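Long-range contacts in peptidyl tryptophan dihydroxylase (Pseudomonas putida, PDB 7CTQ), which uses FAD to hydroxylate a peptidyl tryptophan, probably twice, a step essential for biogenesis of the tryptophylquinone cofactor of quinohemoprotein amine dehydrogenase: residues Ala41-Val46 with Trp185-Glu190; Gln65-Ala70 with Phe87-Gln92. All blocks are in the same frame, centred on the assembly; numbering follows the deposited sequence.

Contact 1: residues Ala41-Val46 with Trp185-Glu190. With FAD (flavin-adenine dinucleotide), chain C.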
ATOM      1  N   ALA A  41      -2.696 -20.324  -1.857  1.00107.79           N
ATOM      2  CA  ALA A  41      -2.793 -19.884  -3.244  1.00 96.51           C
ATOM      3  C   ALA A  41      -3.676 -18.644  -3.316  1.00 92.95           C
ATOM      4  O   ALA A  41      -4.887 -18.723  -3.088  1.00 88.93           O
ATOM      5  CB  ALA A  41      -3.351 -21.011  -4.107  1.00 76.66           C
ATOM      6  N   ALA A  42      -3.077 -17.494  -3.612  1.00 84.92           N
ATOM      7  CA  ALA A  42      -3.824 -16.260  -3.803  1.00 72.03           C
ATOM      8  C   ALA A  42      -3.428 -15.652  -5.135  1.00 68.00           C
ATOM      9  O   ALA A  42      -2.235 -15.532  -5.428  1.00 82.02           O
ATOM     10  CB  ALA A  42      -3.559 -15.265  -2.672  1.00 82.78           C
ATOM     11  N   VAL A  43      -4.414 -15.279  -5.945  1.00 63.63           N
ATOM     12  CA  VAL A  43      -4.159 -14.531  -7.168  1.00 69.91           C
ATOM     13  C   VAL A  43      -4.909 -13.213  -7.092  1.00 67.35           C
ATOM     14  O   VAL A  43      -6.079 -13.167  -6.692  1.00 71.88           O
ATOM     15  CB  VAL A  43      -4.525 -15.319  -8.439  1.00 66.24           C
ATOM     16  CG1 VAL A  43      -3.938 -16.716  -8.359  1.00 68.63           C
ATOM     17  CG2 VAL A  43      -6.036 -15.337  -8.695  1.00 61.34           C
ATOM     18  N   GLU A  44      -4.221 -12.142  -7.462  1.00 66.58           N
ATOM     19  CA  GLU A  44      -4.706 -10.788  -7.313  1.00 57.07           C
ATOM     20  C   GLU A  44      -4.798 -10.135  -8.679  1.00 49.02           C
ATOM     21  O   GLU A  44      -4.136 -10.552  -9.632  1.00 65.21           O
ATOM     22  CB  GLU A  44      -3.777  -9.988  -6.396  1.00 57.35           C
ATOM     23  CG  GLU A  44      -3.912 -10.362  -4.929  1.00 60.12           C
ATOM     24  CD  GLU A  44      -2.722  -9.943  -4.093  1.00 58.70           C
ATOM     25  OE1 GLU A  44      -2.784 -10.110  -2.854  1.00 61.56           O
ATOM     26  OE2 GLU A  44      -1.723  -9.455  -4.666  1.00 62.34           O
ATOM     27  N   GLY A  45      -5.648  -9.115  -8.770  1.00 54.72           N
ATOM     28  CA  GLY A  45      -5.726  -8.296  -9.964  1.00 63.79           C
ATOM     29  C   GLY A  45      -4.711  -7.170  -9.884  1.00 76.11           C
ATOM     30  O   GLY A  45      -4.627  -6.469  -8.872  1.00 65.03           O
ATOM     31  N   VAL A  46      -3.929  -7.011 -10.950  1.00 69.42           N
ATOM     32  CA  VAL A  46      -2.919  -5.963 -11.015  1.00 73.55           C
ATOM     33  C   VAL A  46      -3.158  -5.121 -12.260  1.00 82.18           C
ATOM     34  O   VAL A  46      -3.598  -5.622 -13.300  1.00 80.98           O
ATOM     35  CB  VAL A  46      -1.479  -6.532 -11.001  1.00 71.67           C
ATOM     36  CG1 VAL A  46      -1.140  -7.091  -9.618  1.00 64.35           C
ATOM     37  CG2 VAL A  46      -1.298  -7.598 -12.086  1.00 67.52           C
ATOM     38  N   TRP A 185     -14.728 -10.732  -6.114  1.00 36.84           N
ATOM     39  CA  TRP A 185     -13.707 -10.824  -7.142  1.00 39.82           C
ATOM     40  C   TRP A 185     -13.432 -12.298  -7.405  1.00 45.30           C
ATOM     41  O   TRP A 185     -13.317 -13.089  -6.461  1.00 41.43           O
ATOM     42  CB  TRP A 185     -12.427 -10.127  -6.693  1.00 40.33           C
ATOM     43  CG  TRP A 185     -11.184 -10.593  -7.371  1.00 45.73           C
ATOM     44  CD1 TRP A 185     -10.208 -11.391  -6.844  1.00 49.44           C
ATOM     45  CD2 TRP A 185     -10.764 -10.267  -8.700  1.00 41.76           C
ATOM     46  NE1 TRP A 185      -9.208 -11.586  -7.766  1.00 49.39           N
ATOM     47  CE2 TRP A 185      -9.523 -10.904  -8.911  1.00 43.74           C
ATOM     48  CE3 TRP A 185     -11.317  -9.496  -9.730  1.00 48.49           C
ATOM     49  CZ2 TRP A 185      -8.825 -10.796 -10.113  1.00 55.90           C
ATOM     50  CZ3 TRP A 185     -10.626  -9.392 -10.924  1.00 60.14           C
ATOM     51  CH2 TRP A 185      -9.388 -10.034 -11.104  1.00 59.24           C
ATOM     52  N   MET A 186     -13.312 -12.671  -8.680  1.00 42.56           N
ATOM     53  CA  MET A 186     -13.070 -14.067  -9.026  1.00 50.43           C
ATOM     54  C   MET A 186     -12.121 -14.172 -10.214  1.00 47.96           C
ATOM     55  O   MET A 186     -12.094 -13.301 -11.090  1.00 47.40           O
ATOM     56  CB  MET A 186     -14.379 -14.807  -9.341  1.00 38.15           C
ATOM     57  CG  MET A 186     -15.132 -14.217 -10.510  1.00 46.13           C
ATOM     58  SD  MET A 186     -16.824 -14.804 -10.591  1.00 47.88           S
ATOM     59  CE  MET A 186     -17.692 -13.553  -9.637  1.00 45.95           C
ATOM     60  N   ALA A 187     -11.354 -15.264 -10.242  1.00 43.90           N
ATOM     61  CA  ALA A 187     -10.366 -15.464 -11.291  1.00 48.09           C
ATOM     62  C   ALA A 187     -10.193 -16.950 -11.583  1.00 45.52           C
ATOM     63  O   ALA A 187     -10.346 -17.801 -10.703  1.00 44.83           O
ATOM     64  CB  ALA A 187      -9.016 -14.856 -10.912  1.00 50.01           C
ATOM     65  N   ARG A 188      -9.840 -17.243 -12.830  1.00 51.64           N
ATOM     66  CA  ARG A 188      -9.546 -18.601 -13.265  1.00 51.88           C
ATOM     67  C   ARG A 188      -8.257 -18.560 -14.070  1.00 50.13           C
ATOM     68  O   ARG A 188      -8.206 -17.921 -15.125  1.00 52.23           O
ATOM     69  CB  ARG A 188     -10.700 -19.165 -14.096  1.00 51.43           C
ATOM     70  CG  ARG A 188     -10.528 -20.596 -14.528  1.00 55.67           C
ATOM     71  CD  ARG A 188     -11.513 -20.916 -15.621  1.00 60.41           C
ATOM     72  NE  ARG A 188     -11.503 -22.338 -15.939  1.00 72.28           N
ATOM     73  CZ  ARG A 188     -12.259 -22.891 -16.879  1.00 74.78           C
ATOM     74  NH1 ARG A 188     -13.085 -22.129 -17.590  1.00 74.52           N
ATOM     75  NH2 ARG A 188     -12.191 -24.200 -17.106  1.00 71.89           N
ATOM     76  N   LEU A 189      -7.213 -19.208 -13.562  1.00 45.93           N
ATOM     77  CA  LEU A 189      -5.925 -19.171 -14.228  1.00 48.89           C
ATOM     78  C   LEU A 189      -5.916 -20.128 -15.418  1.00 66.02           C
ATOM     79  O   LEU A 189      -6.818 -20.955 -15.599  1.00 55.39           O
ATOM     80  CB  LEU A 189      -4.804 -19.518 -13.252  1.00 51.05           C
ATOM     81  CG  LEU A 189      -4.571 -18.539 -12.101  1.00 50.20           C
ATOM     82  CD1 LEU A 189      -3.699 -19.186 -11.041  1.00 60.24           C
ATOM     83  CD2 LEU A 189      -3.924 -17.279 -12.620  1.00 58.53           C
ATOM     84  N   GLU A 190      -4.872 -20.005 -16.242  1.00 67.95           N
ATOM     85  CA  GLU A 190      -4.774 -20.837 -17.437  1.00 68.34           C
ATOM     86  C   GLU A 190      -4.601 -22.304 -17.073  1.00 57.73           C
ATOM     87  O   GLU A 190      -5.178 -23.179 -17.726  1.00 64.01           O
ATOM     88  CB  GLU A 190      -3.621 -20.361 -18.317  1.00 74.98           C
ATOM     89  CG  GLU A 190      -3.498 -21.116 -19.624  1.00 80.47           C
ATOM     90  CD  GLU A 190      -3.378 -20.188 -20.810  1.00 89.55           C
ATOM     91  OE1 GLU A 190      -4.302 -20.180 -21.651  1.00 97.23           O
ATOM     92  OE2 GLU A 190      -2.367 -19.459 -20.893  1.00 96.08           O
TER
HETATM   93  PA  FAD C 501       2.939  -9.211   2.093  1.00 44.94           P
HETATM   94  O1A FAD C 501       2.840  -9.195   0.618  1.00 40.84           O
HETATM   95  O2A FAD C 501       1.746  -9.871   2.770  1.00 47.92           O
HETATM   96  O5B FAD C 501       4.321  -9.816   2.498  1.00 46.60           O
HETATM   97  C5B FAD C 501       4.559 -10.330   3.823  1.00 44.08           C
HETATM   98  C4B FAD C 501       5.561 -11.444   3.677  1.00 59.27           C
HETATM   99  O4B FAD C 501       6.016 -11.847   4.989  1.00 61.30           O
HETATM  100  C3B FAD C 501       5.051 -12.713   2.986  1.00 65.72           C
HETATM  101  O3B FAD C 501       6.064 -13.256   2.144  1.00 68.73           O
HETATM  102  C2B FAD C 501       4.701 -13.630   4.166  1.00 66.47           C
HETATM  103  O2B FAD C 501       4.833 -15.018   3.861  1.00 74.80           O
HETATM  104  C1B FAD C 501       5.783 -13.227   5.168  1.00 69.39           C
HETATM  105  N9A FAD C 501       5.506 -13.482   6.574  1.00 64.79           N
HETATM  106  C8A FAD C 501       4.329 -13.360   7.257  1.00 68.96           C
HETATM  107  N7A FAD C 501       4.404 -13.654   8.532  1.00 69.28           N
HETATM  108  C5A FAD C 501       5.725 -14.030   8.690  1.00 65.78           C
HETATM  109  C6A FAD C 501       6.461 -14.484   9.804  1.00 62.70           C
HETATM  110  N6A FAD C 501       5.944 -14.639  11.023  1.00 66.60           N
HETATM  111  N1A FAD C 501       7.777 -14.772   9.628  1.00 58.01           N
HETATM  112  C2A FAD C 501       8.306 -14.620   8.410  1.00 60.19           C
HETATM  113  N3A FAD C 501       7.704 -14.203   7.290  1.00 64.30           N
HETATM  114  C4A FAD C 501       6.414 -13.920   7.495  1.00 69.36           C
HETATM  115  N1  FAD C 501      -3.262  -6.028  -3.962  1.00 49.19           N
HETATM  116  C2  FAD C 501      -3.278  -5.894  -5.322  1.00 44.70           C
HETATM  117  O2  FAD C 501      -2.414  -5.252  -5.921  1.00 45.91           O
HETATM  118  N3  FAD C 501      -4.277  -6.496  -6.059  1.00 48.47           N
HETATM  119  C4  FAD C 501      -5.310  -7.259  -5.554  1.00 55.73           C
HETATM  120  O4  FAD C 501      -6.138  -7.759  -6.313  1.00 52.80           O
HETATM  121  C4X FAD C 501      -5.289  -7.397  -4.111  1.00 49.98           C
HETATM  122  N5  FAD C 501      -6.237  -8.099  -3.548  1.00 50.47           N
HETATM  123  C5X FAD C 501      -6.219  -8.230  -2.169  1.00 49.53           C
HETATM  124  C6  FAD C 501      -7.228  -8.969  -1.550  1.00 48.79           C
HETATM  125  C7  FAD C 501      -7.263  -9.117  -0.167  1.00 52.47           C
HETATM  126  C7M FAD C 501      -8.364  -9.924   0.467  1.00 43.83           C
HETATM  127  C8  FAD C 501      -6.270  -8.510   0.619  1.00 50.23           C
HETATM  128  C8M FAD C 501      -6.273  -8.658   2.118  1.00 44.60           C
HETATM  129  C9  FAD C 501      -5.260  -7.776   0.006  1.00 46.80           C
HETATM  130  C9A FAD C 501      -5.231  -7.627  -1.375  1.00 51.06           C
HETATM  131  N10 FAD C 501      -4.216  -6.894  -2.025  1.00 48.02           N
HETATM  132  C10 FAD C 501      -4.224  -6.744  -3.397  1.00 47.96           C
HETATM  133  C1' FAD C 501      -3.187  -6.206  -1.242  1.00 42.11           C
HETATM  134  C2' FAD C 501      -1.823  -6.877  -1.275  1.00 47.80           C
HETATM  135  O2' FAD C 501      -1.917  -8.266  -0.961  1.00 44.68           O
HETATM  136  C3' FAD C 501      -0.927  -6.177  -0.255  1.00 44.22           C
HETATM  137  O3' FAD C 501      -1.071  -4.774  -0.446  1.00 43.02           O
HETATM  138  C4' FAD C 501       0.558  -6.516  -0.331  1.00 47.88           C
HETATM  139  O4' FAD C 501       0.761  -7.917  -0.541  1.00 50.93           O
HETATM  140  C5' FAD C 501       1.276  -6.065   0.919  1.00 38.49           C
HETATM  141  O5' FAD C 501       2.688  -6.224   0.717  1.00 36.90           O
HETATM  142  P   FAD C 501       3.647  -6.473   1.919  1.00 41.06           P
HETATM  143  O1P FAD C 501       3.508  -5.266   2.859  1.00 39.11           O
HETATM  144  O2P FAD C 501       5.020  -6.795   1.440  1.00 41.78           O
HETATM  145  O3P FAD C 501       2.999  -7.726   2.648  1.00 42.53           O

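Contact 2: residues Gln65-Ala70 with Phe87-Gln92. With FAD (flavin-adenine dinucleotide), chain C.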
ATOM      1  N   GLN A  65       6.751 -14.034 -15.165  1.00 93.97           N
ATOM      2  CA  GLN A  65       6.404 -15.447 -15.081  1.00 95.48           C
ATOM      3  C   GLN A  65       5.371 -15.717 -13.994  1.00 92.61           C
ATOM      4  O   GLN A  65       4.842 -16.833 -13.917  1.00 87.61           O
ATOM      5  CB  GLN A  65       7.658 -16.295 -14.839  1.00 95.27           C
ATOM      6  CG  GLN A  65       8.887 -15.859 -15.632  1.00102.23           C
ATOM      7  CD  GLN A  65       9.512 -14.581 -15.093  1.00102.80           C
ATOM      8  OE1 GLN A  65       9.636 -14.403 -13.881  1.00 97.13           O
ATOM      9  NE2 GLN A  65       9.880 -13.673 -15.994  1.00102.54           N
ATOM     10  N   ALA A  66       5.083 -14.716 -13.160  1.00 88.57           N
ATOM     11  CA  ALA A  66       4.011 -14.764 -12.180  1.00 76.74           C
ATOM     12  C   ALA A  66       2.745 -14.060 -12.645  1.00 73.18           C
ATOM     13  O   ALA A  66       1.667 -14.336 -12.107  1.00 68.15           O
ATOM     14  CB  ALA A  66       4.475 -14.129 -10.863  1.00 79.84           C
ATOM     15  N   ALA A  67       2.850 -13.160 -13.621  1.00 71.25           N
ATOM     16  CA  ALA A  67       1.724 -12.390 -14.126  1.00 71.11           C
ATOM     17  C   ALA A  67       1.314 -12.898 -15.501  1.00 73.25           C
ATOM     18  O   ALA A  67       2.166 -13.163 -16.355  1.00 70.68           O
ATOM     19  CB  ALA A  67       2.068 -10.901 -14.209  1.00 67.91           C
ATOM     20  N   MET A  68       0.004 -13.011 -15.719  0.54 72.12           N
ATOM     21  CA  MET A  68      -0.532 -13.507 -16.973  0.54 75.27           C
ATOM     22  C   MET A  68      -1.731 -12.670 -17.398  0.54 73.77           C
ATOM     23  O   MET A  68      -2.589 -12.344 -16.563  0.54 71.35           O
ATOM     24  CB  MET A  68      -0.940 -14.982 -16.860  0.54 75.53           C
ATOM     25  CG  MET A  68      -1.513 -15.373 -15.507  0.54 74.29           C
ATOM     26  SD  MET A  68      -1.027 -17.037 -15.000  0.54 76.74           S
ATOM     27  CE  MET A  68       0.541 -16.712 -14.208  0.54 71.68           C
ATOM     28  N   PRO A  69      -1.815 -12.305 -18.676  1.00 77.23           N
ATOM     29  CA  PRO A  69      -2.948 -11.500 -19.141  1.00 75.65           C
ATOM     30  C   PRO A  69      -4.251 -12.275 -19.033  1.00 73.39           C
ATOM     31  O   PRO A  69      -4.274 -13.509 -19.029  1.00 76.76           O
ATOM     32  CB  PRO A  69      -2.604 -11.200 -20.606  1.00 76.36           C
ATOM     33  CG  PRO A  69      -1.135 -11.513 -20.743  1.00 77.23           C
ATOM     34  CD  PRO A  69      -0.864 -12.607 -19.759  1.00 75.30           C
ATOM     35  N   ALA A  70      -5.350 -11.526 -18.941  1.00 68.00           N
ATOM     36  CA  ALA A  70      -6.659 -12.145 -18.798  1.00 69.76           C
ATOM     37  C   ALA A  70      -7.739 -11.103 -19.015  1.00 63.87           C
ATOM     38  O   ALA A  70      -7.592  -9.952 -18.597  1.00 76.80           O
ATOM     39  CB  ALA A  70      -6.834 -12.784 -17.415  1.00 69.24           C
ATOM     40  N   PHE A  87      -4.123  -7.627 -15.686  1.00 75.38           N
ATOM     41  CA  PHE A  87      -3.497  -8.932 -15.588  1.00 72.06           C
ATOM     42  C   PHE A  87      -3.938  -9.611 -14.296  1.00 75.37           C
ATOM     43  O   PHE A  87      -4.727  -9.070 -13.513  1.00 74.64           O
ATOM     44  CB  PHE A  87      -1.969  -8.796 -15.652  1.00 81.77           C
ATOM     45  CG  PHE A  87      -1.461  -8.137 -16.913  1.00 82.47           C
ATOM     46  CD1 PHE A  87      -0.747  -8.864 -17.854  1.00 82.20           C
ATOM     47  CD2 PHE A  87      -1.693  -6.788 -17.154  1.00 87.67           C
ATOM     48  CE1 PHE A  87      -0.286  -8.262 -19.011  1.00 80.97           C
ATOM     49  CE2 PHE A  87      -1.237  -6.183 -18.309  1.00 91.59           C
ATOM     50  CZ  PHE A  87      -0.532  -6.920 -19.237  1.00 90.74           C
ATOM     51  N   LEU A  88      -3.428 -10.820 -14.088  1.00 58.32           N
ATOM     52  CA  LEU A  88      -3.600 -11.542 -12.841  1.00 54.62           C
ATOM     53  C   LEU A  88      -2.222 -11.875 -12.307  1.00 62.57           C
ATOM     54  O   LEU A  88      -1.320 -12.218 -13.073  1.00 64.93           O
ATOM     55  CB  LEU A  88      -4.420 -12.832 -13.017  1.00 67.88           C
ATOM     56  CG  LEU A  88      -5.555 -12.865 -14.044  1.00 68.68           C
ATOM     57  CD1 LEU A  88      -6.217 -14.237 -14.048  1.00 62.83           C
ATOM     58  CD2 LEU A  88      -6.588 -11.768 -13.805  1.00 62.32           C
ATOM     59  N   LEU A  89      -2.050 -11.755 -10.999  1.00 61.10           N
ATOM     60  CA  LEU A  89      -0.762 -12.011 -10.371  1.00 68.15           C
ATOM     61  C   LEU A  89      -0.908 -13.197  -9.437  1.00 69.76           C
ATOM     62  O   LEU A  89      -1.723 -13.162  -8.512  1.00 66.86           O
ATOM     63  CB  LEU A  89      -0.259 -10.789  -9.604  1.00 57.63           C
ATOM     64  CG  LEU A  89       1.096 -11.073  -8.964  1.00 61.41           C
ATOM     65  CD1 LEU A  89       2.207 -11.004 -10.005  1.00 63.01           C
ATOM     66  CD2 LEU A  89       1.356 -10.127  -7.818  1.00 54.11           C
ATOM     67  N   ASP A  90      -0.123 -14.241  -9.667  1.00 67.27           N
ATOM     68  CA  ASP A  90      -0.175 -15.411  -8.804  1.00 73.81           C
ATOM     69  C   ASP A  90       0.868 -15.214  -7.709  1.00 70.48           C
ATOM     70  O   ASP A  90       2.076 -15.305  -7.959  1.00 65.17           O
ATOM     71  CB  ASP A  90       0.038 -16.692  -9.608  1.00 81.26           C
ATOM     72  CG  ASP A  90       0.554 -17.834  -8.759  1.00 85.37           C
ATOM     73  OD1 ASP A  90       0.133 -17.965  -7.591  1.00 85.40           O
ATOM     74  OD2 ASP A  90       1.375 -18.609  -9.261  1.00 79.00           O
ATOM     75  N   ARG A  91       0.388 -14.920  -6.496  1.00 71.21           N
ATOM     76  CA  ARG A  91       1.266 -14.606  -5.377  1.00 71.34           C
ATOM     77  C   ARG A  91       2.178 -15.764  -5.010  1.00 68.36           C
ATOM     78  O   ARG A  91       3.249 -15.532  -4.436  1.00 71.34           O
ATOM     79  CB  ARG A  91       0.430 -14.189  -4.166  1.00 69.39           C
ATOM     80  CG  ARG A  91      -0.327 -12.885  -4.379  1.00 66.47           C
ATOM     81  CD  ARG A  91       0.635 -11.768  -4.738  1.00 59.67           C
ATOM     82  NE  ARG A  91       1.678 -11.611  -3.729  1.00 61.37           N
ATOM     83  CZ  ARG A  91       1.618 -10.734  -2.731  1.00 55.59           C
ATOM     84  NH1 ARG A  91       0.567  -9.933  -2.621  1.00 43.78           N
ATOM     85  NH2 ARG A  91       2.607 -10.654  -1.848  1.00 44.51           N
ATOM     86  N   GLN A  92       1.782 -17.000  -5.322  1.00 77.13           N
ATOM     87  CA  GLN A  92       2.683 -18.135  -5.148  1.00 82.87           C
ATOM     88  C   GLN A  92       3.942 -17.955  -5.990  1.00 77.60           C
ATOM     89  O   GLN A  92       5.062 -17.940  -5.464  1.00 72.15           O
ATOM     90  CB  GLN A  92       1.970 -19.439  -5.513  1.00 80.99           C
ATOM     91  CG  GLN A  92       0.557 -19.575  -4.962  1.00 91.35           C
ATOM     92  CD  GLN A  92      -0.219 -20.702  -5.630  1.00 92.95           C
ATOM     93  OE1 GLN A  92      -1.208 -20.464  -6.327  1.00 91.05           O
ATOM     94  NE2 GLN A  92       0.232 -21.936  -5.423  1.00 87.93           N
TER
HETATM   95  PA  FAD C 501       2.939  -9.211   2.093  1.00 44.94           P
HETATM   96  O1A FAD C 501       2.840  -9.195   0.618  1.00 40.84           O
HETATM   97  O2A FAD C 501       1.746  -9.871   2.770  1.00 47.92           O
HETATM   98  O5B FAD C 501       4.321  -9.816   2.498  1.00 46.60           O
HETATM   99  C5B FAD C 501       4.559 -10.330   3.823  1.00 44.08           C
HETATM  100  C4B FAD C 501       5.561 -11.444   3.677  1.00 59.27           C
HETATM  101  O4B FAD C 501       6.016 -11.847   4.989  1.00 61.30           O
HETATM  102  C3B FAD C 501       5.051 -12.713   2.986  1.00 65.72           C
HETATM  103  O3B FAD C 501       6.064 -13.256   2.144  1.00 68.73           O
HETATM  104  C2B FAD C 501       4.701 -13.630   4.166  1.00 66.47           C
HETATM  105  O2B FAD C 501       4.833 -15.018   3.861  1.00 74.80           O
HETATM  106  C1B FAD C 501       5.783 -13.227   5.168  1.00 69.39           C
HETATM  107  N9A FAD C 501       5.506 -13.482   6.574  1.00 64.79           N
HETATM  108  C8A FAD C 501       4.329 -13.360   7.257  1.00 68.96           C
HETATM  109  N7A FAD C 501       4.404 -13.654   8.532  1.00 69.28           N
HETATM  110  C5A FAD C 501       5.725 -14.030   8.690  1.00 65.78           C
HETATM  111  C6A FAD C 501       6.461 -14.484   9.804  1.00 62.70           C
HETATM  112  N6A FAD C 501       5.944 -14.639  11.023  1.00 66.60           N
HETATM  113  N1A FAD C 501       7.777 -14.772   9.628  1.00 58.01           N
HETATM  114  C2A FAD C 501       8.306 -14.620   8.410  1.00 60.19           C
HETATM  115  N3A FAD C 501       7.704 -14.203   7.290  1.00 64.30           N
HETATM  116  C4A FAD C 501       6.414 -13.920   7.495  1.00 69.36           C
HETATM  117  N1  FAD C 501      -3.262  -6.028  -3.962  1.00 49.19           N
HETATM  118  C2  FAD C 501      -3.278  -5.894  -5.322  1.00 44.70           C
HETATM  119  O2  FAD C 501      -2.414  -5.252  -5.921  1.00 45.91           O
HETATM  120  N3  FAD C 501      -4.277  -6.496  -6.059  1.00 48.47           N
HETATM  121  C4  FAD C 501      -5.310  -7.259  -5.554  1.00 55.73           C
HETATM  122  O4  FAD C 501      -6.138  -7.759  -6.313  1.00 52.80           O
HETATM  123  C4X FAD C 501      -5.289  -7.397  -4.111  1.00 49.98           C
HETATM  124  N5  FAD C 501      -6.237  -8.099  -3.548  1.00 50.47           N
HETATM  125  C5X FAD C 501      -6.219  -8.230  -2.169  1.00 49.53           C
HETATM  126  C6  FAD C 501      -7.228  -8.969  -1.550  1.00 48.79           C
HETATM  127  C7  FAD C 501      -7.263  -9.117  -0.167  1.00 52.47           C
HETATM  128  C7M FAD C 501      -8.364  -9.924   0.467  1.00 43.83           C
HETATM  129  C8  FAD C 501      -6.270  -8.510   0.619  1.00 50.23           C
HETATM  130  C8M FAD C 501      -6.273  -8.658   2.118  1.00 44.60           C
HETATM  131  C9  FAD C 501      -5.260  -7.776   0.006  1.00 46.80           C
HETATM  132  C9A FAD C 501      -5.231  -7.627  -1.375  1.00 51.06           C
HETATM  133  N10 FAD C 501      -4.216  -6.894  -2.025  1.00 48.02           N
HETATM  134  C10 FAD C 501      -4.224  -6.744  -3.397  1.00 47.96           C
HETATM  135  C1' FAD C 501      -3.187  -6.206  -1.242  1.00 42.11           C
HETATM  136  C2' FAD C 501      -1.823  -6.877  -1.275  1.00 47.80           C
HETATM  137  O2' FAD C 501      -1.917  -8.266  -0.961  1.00 44.68           O
HETATM  138  C3' FAD C 501      -0.927  -6.177  -0.255  1.00 44.22           C
HETATM  139  O3' FAD C 501      -1.071  -4.774  -0.446  1.00 43.02           O
HETATM  140  C4' FAD C 501       0.558  -6.516  -0.331  1.00 47.88           C
HETATM  141  O4' FAD C 501       0.761  -7.917  -0.541  1.00 50.93           O
HETATM  142  C5' FAD C 501       1.276  -6.065   0.919  1.00 38.49           C
HETATM  143  O5' FAD C 501       2.688  -6.224   0.717  1.00 36.90           O
HETATM  144  P   FAD C 501       3.647  -6.473   1.919  1.00 41.06           P
HETATM  145  O1P FAD C 501       3.508  -5.266   2.859  1.00 39.11           O
HETATM  146  O2P FAD C 501       5.020  -6.795   1.440  1.00 41.78           O
HETATM  147  O3P FAD C 501       2.999  -7.726   2.648  1.00 42.53           O

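Contact 1: residues Ala41-Val46 with Trp185-Glu190
Val43 reaches across to the 185-190 segment with both of its methyls, each taking a different partner. CG2 meets Ala187 CB at 3.7 Å, while CG1, anti to the carbonyl carbon (chi1 -48°), meets Leu189 CD1 at 3.7 Å; the valine and leucine side chains pass alongside each other, pointing opposite ways. Trp185 comes in beside this apolar patch and sets CZ2 of its indole against the Gly45 backbone, 3.8 Å from Gly45 N. Val43 O sits at the edge of the indole near its plane, 3.7 Å from Trp185 NE1. No hydrogen bond links the segments, and these two polar atoms are buried without a partner in the model. Strand 43-46 and strand 182-188 belong to one large mixed sheet of this FAD-dependent monooxygenase, but here their short segments run at 105° to each other, 8.1 Å apart at closest approach, and meet through side chains instead of backbone pairing. Tyr195 on the adjoining strand 193-201 packs against Val43 and meets the Trp185 ring with its own. Glu44 turns away from this packing to the flavin, where OE1 accepts a 2.8 Å hydrogen bond from FAD O2' and OE2 forms a salt bridge with Arg91. Gly45 grips the isoalloxazine rim by its backbone alone: its N donates to FAD O4 (2.8 Å), and its O accepts from FAD N3 (2.8 Å, 163° at the hydrogen).

Contact 2: residues Gln65-Ala70 with Phe87-Gln92
The Phe87 and Pro69 side chains cross at a slant, with Phe87 CE1 3.8 Å from Pro69 CG and the neighbouring CD1 close to Pro69 CA. They lie at one end of an antiparallel strand pair, 67-69 with 87-90, in the large mixed sheet of this flavoprotein. Met68 and Leu88 form its hydrogen-bonded pair: Met68 N donates to Leu88 O at 3.1 Å, and Leu88 N returns a 3.0 Å bond to Met68 O. Ala67 and Leu89 are a non-hydrogen-bonded pair, in which Leu89 CD1 lies 4.2 Å from Ala67 CB and also touches Ala66 CB. On the sheet face of Met68 and Leu88, the isobutyl group of Leu88 packs on the Ala70 methyl, CG to CB at 3.6 Å, with both Leu88 methyls also near that carbon. Past the pairing, Asp90 N donates an almost straight bond (174° at the hydrogen) to Ala66 O. Asp90 is then the N-cap of helix 91-104: its OD1 accepts from Gln92 N, which lies well above the carboxylate plane, and OD2 takes Arg93 N and a salt bridge from Arg193. Arg91, its chain folded about the CB-CG and CG-CD bonds, turns from the strand pair to the cofactor and holds it by two N-H groups, with a salt bridge to Asp95 as well. NH1 donates to FAD O4' at 2.9 Å, and NH2 donates to FAD O1A, which lies at the guanidinium edge near its plane, at 2.9 Å.

Overall arrangement
Both contacts are largely buried and lie on the same side of the chain's centre, their own centres about 7 Å apart, with contact 2 nested along the chain within the loop that contact 1 closes. Strands 43-46 and 87-90 are antiparallel neighbours in one sheet, tied by probable bonds from Leu89 N to Glu44 O and from Arg91 N to Ala42 O. Contact 1 is apolar and aromatic packing across steeply angled strands; contact 2 buries about twice the area, rests on backbone hydrogen bonds and reaches exposure at Pro69. Toward FAD they divide the work: 41-46 reaches the isoalloxazine and ribityl, 87-92 the ribityl and phosphate.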